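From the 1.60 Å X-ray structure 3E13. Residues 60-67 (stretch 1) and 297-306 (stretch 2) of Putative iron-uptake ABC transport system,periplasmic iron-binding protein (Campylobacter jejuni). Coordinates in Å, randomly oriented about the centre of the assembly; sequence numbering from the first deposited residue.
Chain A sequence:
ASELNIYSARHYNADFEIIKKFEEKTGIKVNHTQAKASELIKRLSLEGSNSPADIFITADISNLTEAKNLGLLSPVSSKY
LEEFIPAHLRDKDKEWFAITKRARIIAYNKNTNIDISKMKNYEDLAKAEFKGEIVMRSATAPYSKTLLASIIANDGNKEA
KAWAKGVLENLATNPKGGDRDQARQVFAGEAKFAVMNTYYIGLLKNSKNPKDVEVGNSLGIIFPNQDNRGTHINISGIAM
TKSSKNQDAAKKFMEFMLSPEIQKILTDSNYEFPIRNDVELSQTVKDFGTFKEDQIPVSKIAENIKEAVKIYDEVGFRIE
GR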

# COMPACT_ATOMS: atom_id res chain seq x y z
N ASP A 60 -2.27 3.64 -0.66
CA ASP A 60 -3.49 2.83 -0.71
C ASP A 60 -4.51 3.35 -1.69
O ASP A 60 -4.82 4.56 -1.72
CB ASP A 60 -4.09 2.76 0.69
CG ASP A 60 -5.38 2.08 0.73
OD1 ASP A 60 -6.42 2.72 1.16
OD2 ASP A 60 -5.48 0.88 0.40
N ILE A 61 -5.08 2.45 -2.47
CA ILE A 61 -6.16 2.83 -3.40
C ILE A 61 -7.38 3.38 -2.66
O ILE A 61 -7.94 4.39 -3.08
CB ILE A 61 -6.60 1.66 -4.35
CG1 ILE A 61 -7.76 2.10 -5.28
CG2 ILE A 61 -7.00 0.38 -3.57
CD1 ILE A 61 -7.51 3.33 -6.13
N SER A 62 -7.77 2.71 -1.59
CA SER A 62 -9.07 3.05 -1.00
C SER A 62 -9.08 4.44 -0.38
O SER A 62 -10.08 5.15 -0.48
CB SER A 62 -9.54 1.97 0.01
OG SER A 62 -9.63 0.69 -0.65
N ASN A 63 -7.96 4.86 0.16
CA ASN A 63 -7.81 6.21 0.67
C ASN A 63 -8.00 7.27 -0.43
O ASN A 63 -8.56 8.31 -0.19
CB ASN A 63 -6.45 6.44 1.30
CG ASN A 63 -6.23 5.62 2.56
OD1 ASN A 63 -5.10 5.28 2.92
ND2 ASN A 63 -7.35 5.38 3.33
N LEU A 64 -7.49 7.02 -1.63
CA LEU A 64 -7.72 7.91 -2.74
C LEU A 64 -9.18 7.95 -3.11
O LEU A 64 -9.71 9.01 -3.36
CB LEU A 64 -6.91 7.45 -3.98
CG LEU A 64 -5.42 7.65 -3.76
CD1 LEU A 64 -4.67 6.74 -4.73
CD2 LEU A 64 -4.96 9.12 -3.94
N THR A 65 -9.83 6.78 -3.20
CA THR A 65 -11.26 6.77 -3.56
C THR A 65 -12.12 7.41 -2.46
O THR A 65 -13.15 8.05 -2.76
CB THR A 65 -11.75 5.38 -3.92
OG1 THR A 65 -11.60 4.53 -2.80
CG2 THR A 65 -10.89 4.76 -4.91
N GLU A 66 -11.75 7.21 -1.22
CA GLU A 66 -12.48 7.86 -0.10
C GLU A 66 -12.41 9.37 -0.29
O GLU A 66 -13.43 10.07 -0.17
CB GLU A 66 -11.88 7.53 1.27
CG GLU A 66 -12.17 6.14 1.78
CD GLU A 66 -11.48 5.80 3.07
OE1 GLU A 66 -12.20 5.31 3.99
OE2 GLU A 66 -10.23 5.99 3.22
N ALA A 67 -11.21 9.88 -0.55
CA ALA A 67 -11.03 11.30 -0.76
C ALA A 67 -11.82 11.81 -1.96
O ALA A 67 -12.49 12.84 -1.91
CB ALA A 67 -9.53 11.63 -0.83
N PRO A 297 -9.77 -4.79 -11.06
CA PRO A 297 -9.37 -3.40 -11.02
C PRO A 297 -9.33 -2.91 -9.59
O PRO A 297 -10.23 -3.21 -8.82
CB PRO A 297 -10.47 -2.71 -11.80
CG PRO A 297 -10.97 -3.75 -12.67
CD PRO A 297 -11.01 -4.98 -11.82
N VAL A 298 -8.31 -2.15 -9.27
CA VAL A 298 -8.18 -1.64 -7.89
C VAL A 298 -9.34 -0.72 -7.55
O VAL A 298 -9.75 -0.67 -6.38
CB VAL A 298 -6.80 -0.97 -7.62
CG1 VAL A 298 -5.71 -2.01 -7.64
CG2 VAL A 298 -6.49 0.12 -8.58
N SER A 299 -9.88 -0.01 -8.54
CA SER A 299 -11.09 0.79 -8.30
C SER A 299 -12.29 -0.04 -7.80
O SER A 299 -13.05 0.43 -6.93
CB SER A 299 -11.48 1.58 -9.56
OG SER A 299 -11.88 0.72 -10.60
N LYS A 300 -12.46 -1.24 -8.33
CA LYS A 300 -13.53 -2.15 -7.91
C LYS A 300 -13.34 -2.65 -6.46
O LYS A 300 -14.30 -2.73 -5.69
CB LYS A 300 -13.62 -3.34 -8.85
CG LYS A 300 -14.77 -4.29 -8.48
CD LYS A 300 -14.97 -5.45 -9.43
CE LYS A 300 -16.16 -6.34 -9.00
NZ LYS A 300 -15.98 -7.19 -7.70
N ILE A 301 -12.11 -2.96 -6.08
CA ILE A 301 -11.80 -3.28 -4.68
C ILE A 301 -12.31 -2.17 -3.77
O ILE A 301 -13.04 -2.41 -2.81
CB ILE A 301 -10.29 -3.44 -4.45
CG1 ILE A 301 -9.77 -4.65 -5.24
CG2 ILE A 301 -10.00 -3.64 -2.96
CD1 ILE A 301 -8.23 -4.72 -5.25
N ALA A 302 -11.93 -0.94 -4.12
CA ALA A 302 -12.21 0.23 -3.28
C ALA A 302 -13.70 0.56 -3.14
O ALA A 302 -14.10 1.27 -2.21
CB ALA A 302 -11.47 1.40 -3.78
N GLU A 303 -14.52 0.06 -4.06
CA GLU A 303 -15.98 0.17 -3.93
C GLU A 303 -16.53 -0.53 -2.69
O GLU A 303 -17.70 -0.31 -2.31
CB GLU A 303 -16.67 -0.40 -5.16
CG GLU A 303 -16.43 0.51 -6.34
CD GLU A 303 -16.99 0.01 -7.66
OE1 GLU A 303 -16.69 0.66 -8.68
OE2 GLU A 303 -17.68 -1.01 -7.71
N ASN A 304 -15.72 -1.38 -2.07
CA ASN A 304 -16.15 -2.15 -0.93
C ASN A 304 -15.55 -1.71 0.40
O ASN A 304 -15.65 -2.43 1.41
CB ASN A 304 -15.82 -3.61 -1.19
CG ASN A 304 -16.58 -4.15 -2.39
OD1 ASN A 304 -17.75 -4.49 -2.28
ND2 ASN A 304 -15.94 -4.19 -3.57
N ILE A 305 -14.98 -0.52 0.42
CA ILE A 305 -14.25 -0.09 1.59
C ILE A 305 -15.16 0.17 2.79
O ILE A 305 -14.78 -0.17 3.91
CB ILE A 305 -13.31 1.14 1.31
CG1 ILE A 305 -12.27 1.28 2.40
CG2 ILE A 305 -14.11 2.42 1.05
CD1 ILE A 305 -11.23 0.13 2.43
N LYS A 306 -16.34 0.75 2.57
CA LYS A 306 -17.22 1.06 3.70
C LYS A 306 -17.64 -0.21 4.42
O LYS A 306 -17.67 -0.27 5.65
CB LYS A 306 -18.41 1.84 3.21
CG LYS A 306 -18.12 3.24 2.76
CD LYS A 306 -19.35 3.84 2.12
CE LYS A 306 -19.16 5.11 1.36
NZ LYS A 306 -20.58 5.45 0.82
O HOH W 1 -14.08 4.00 -2.07

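Helix 61-67 crosses the helix that begins at Val298, far off in sequence, at 69°, their axes 9.0 Å apart at closest approach, and no direct hydrogen bond joins the two stretches. Ile305, at the start of the following helix, adds to the contact, which works by packing, plus one bridging water. Its closest backbone point is Ser62 against Ala302, with CA atoms 4.8 Å apart, and the small side chains at that point leave room for so close an approach.

Asp60 touches nothing across the gap. Its job is to start the helix: OD1 accepts from Asn63 N at 2.8 Å, capping an amide that has no helical carbonyl to bond, and so helps fix the first turn from which the next side chains project.

Ile61 points toward the partner and is buried. With chi1 t and chi2 p, its CG1 lies 4.0 Å from Val298 CB and 4.1 Å from Ala302 CB, and the same atom rests 3.6 Å from Val298 O. Val298 O is not left unpaired, since it accepts from Ala302 N at 3.2 Å within its own helix, so an aliphatic neighbour costs it little.

Ser62 also points toward stretch 2, and here shortness matters. Its CB packs 3.5 Å from Ile305 CD1 and its OG lies 3.7 Å from Ala302 CB. A hydroxyl facing a methyl would be a poor bargain if it had no partner, but OG is hydrogen-bonded elsewhere in the structure.

Asn63 points its CA-to-CB bond away and Leu64 is out of reach; one helical turn beyond Ile61, Thr65 returns to the interface. Its OG1 sits 3.3 Å from Ala302 CB, so this one methyl meets Ile61, Ser62 and Thr65 together. The chi1 of Thr65, p, also lets OG1 donate to Ser62 O at 2.8 Å, back along its own helix. With its proton spent there, OG1 accepts from water 1 at 2.6 Å, and the same water donates to Ala302 O at 2.7 Å. The water thus uses both hydrogens to link a side chain of one stretch to the backbone of the other.

Glu66 closes the contact with its aliphatic part: CG lies 4.3 Å from Ile305 CG2, while OE2 accepts from Asn63 ND2 at 2.9 Å. The long side chain thus offers methylene to the isoleucine and keeps a polar partner for its carboxylate.

In all, 341 Å² is buried, counting both sides. The rule is economical: small residues where backbones come close, branched aliphatics beside them, and buried hydroxyls with their hydrogen bonds met.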